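Putative peptidoglycan-binding/hydrolysing protein (Peptoclostridium difficile, PDB 5TV7) probably binds peptidoglycan of the bacterial cell wall through its peptidoglycan-binding domains and may take part in its hydrolysis. Local coordinates at residues 165-168 / 169-173. Numbering follows the deposited sequence.
With HGA (glutamine hydroxamate), chain C.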
# COMPACT_ATOMS: atom_id res chain seq x y z
N THR A 165 14.71 2.15 1.90
CA THR A 165 13.46 2.48 1.22
C THR A 165 12.33 2.73 2.24
O THR A 165 11.53 3.65 2.05
CB THR A 165 13.08 1.41 0.18
OG1 THR A 165 14.13 1.34 -0.81
CG2 THR A 165 11.76 1.75 -0.53
N TRP A 166 12.29 1.95 3.32
CA TRP A 166 11.29 2.17 4.38
C TRP A 166 11.48 3.53 4.99
O TRP A 166 10.51 4.24 5.23
CB TRP A 166 11.40 1.17 5.51
CG TRP A 166 10.88 -0.20 5.26
CD1 TRP A 166 11.59 -1.36 5.34
CD2 TRP A 166 9.54 -0.57 4.93
NE1 TRP A 166 10.76 -2.43 5.10
CE2 TRP A 166 9.50 -1.97 4.84
CE3 TRP A 166 8.36 0.16 4.71
CZ2 TRP A 166 8.34 -2.67 4.52
CZ3 TRP A 166 7.20 -0.55 4.41
CH2 TRP A 166 7.20 -1.94 4.31
N ASP A 167 12.74 3.88 5.24
CA ASP A 167 13.07 5.15 5.86
C ASP A 167 12.58 6.32 5.02
O ASP A 167 11.98 7.27 5.55
CB ASP A 167 14.58 5.25 6.06
CG ASP A 167 15.01 6.57 6.66
OD1 ASP A 167 14.73 6.83 7.85
OD2 ASP A 167 15.67 7.34 5.94
N LYS A 168 12.80 6.23 3.71
CA LYS A 168 12.41 7.31 2.81
C LYS A 168 10.89 7.39 2.73
O LYS A 168 10.32 8.47 2.80
CB LYS A 168 13.06 7.13 1.43
CG LYS A 168 13.02 8.38 0.56
CD LYS A 168 13.95 9.46 1.11
CE LYS A 168 13.71 10.79 0.42
NZ LYS A 168 14.34 11.94 1.14
N LEU A 169 10.22 6.25 2.61
CA LEU A 169 8.76 6.22 2.59
C LEU A 169 8.18 6.84 3.85
O LEU A 169 7.25 7.64 3.79
CB LEU A 169 8.25 4.77 2.47
CG LEU A 169 8.37 4.16 1.08
CD1 LEU A 169 8.10 2.66 1.14
CD2 LEU A 169 7.41 4.85 0.12
N GLY A 170 8.75 6.45 4.99
CA GLY A 170 8.31 6.96 6.28
C GLY A 170 8.47 8.46 6.44
O GLY A 170 7.56 9.13 6.91
N ARG A 171 9.63 8.99 6.04
CA ARG A 171 9.90 10.43 6.17
C ARG A 171 8.98 11.27 5.29
O ARG A 171 8.59 12.36 5.68
CB ARG A 171 11.36 10.76 5.85
CG ARG A 171 12.31 10.27 6.91
CD ARG A 171 13.75 10.48 6.52
NE ARG A 171 14.65 9.85 7.49
CZ ARG A 171 15.09 10.42 8.61
NH1 ARG A 171 14.75 11.65 8.95
NH2 ARG A 171 15.90 9.73 9.41
N LEU A 172 8.64 10.75 4.11
CA LEU A 172 7.78 11.46 3.17
C LEU A 172 6.29 11.39 3.50
O LEU A 172 5.55 12.26 3.11
CB LEU A 172 8.00 10.94 1.75
CG LEU A 172 9.39 11.24 1.17
CD1 LEU A 172 9.60 10.45 -0.11
CD2 LEU A 172 9.57 12.73 0.93
N THR A 173 5.86 10.34 4.20
CA THR A 173 4.44 10.18 4.50
C THR A 173 4.02 10.53 5.93
O THR A 173 2.83 10.63 6.20
CB THR A 173 3.95 8.78 4.13
OG1 THR A 173 4.70 7.80 4.85
CG2 THR A 173 4.12 8.55 2.62
N HGA C . 16.54 -1.83 -1.41
CA HGA C . 16.99 -2.19 -0.07
CB HGA C . 18.48 -2.57 -0.14
CG HGA C . 18.89 -3.62 0.90
CD HGA C . 18.35 -5.00 0.58
OE1 HGA C . 17.62 -5.56 1.37
NE2 HGA C . 18.72 -5.55 -0.58
OZ2 HGA C . 18.23 -6.80 -0.96
C HGA C . 16.74 -1.03 0.88
O HGA C . 15.80 -0.26 0.61
OXT HGA C . 17.45 -0.90 1.90
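The carboxylate of D167 comes up to the edge of the R171 guanidinium one helical turn later, with the two planes turned 68° against each other. NE of R171 forks to both oxygens in a salt bridge, 3.0 Å to D167 OD1 and 3.1 Å to D167 OD2; each oxygen is met on its syn side, about 30° out of the carboxylate plane. At the indole of W166, whose NE1 is hydrogen-bonded to K107 O, CD1 of L169 arrives obliquely, 4.4 Å from CE3; the same methyl lies 4.1 Å from CG2 of T165. The first side-chain bond of D167 points away from the next turn, but with CG anti to the backbone N (chi1 178°) the carboxylate still meets R171 NE. OD1 is also hydrogen-bonded to Y86 OH, its stronger polar partner, and the two together probably fix the carboxylate's rotation. K168 lays its CG against CD1 of L172. Beneath run regular i to i+4 backbone bonds; O of L169 is gripped twice, by T173 N and, from the opposite face of its plane, by T173 OG1 at 2.8 Å. N and OG1 of T165 both hydrogen-bond to O of the glutamine hydroxamate, OG1 at 2.7 Å and also bonded to Q150 NE2, so the start of helix 163-173 forms part of the ligand pocket. W166 and L169 pack on helix 116-127, T165, K168, L169 and L172 meet F149 of helix 140-152, and R171 and T173 rest on strand 78-87, wedging this last helix between helices and sheet.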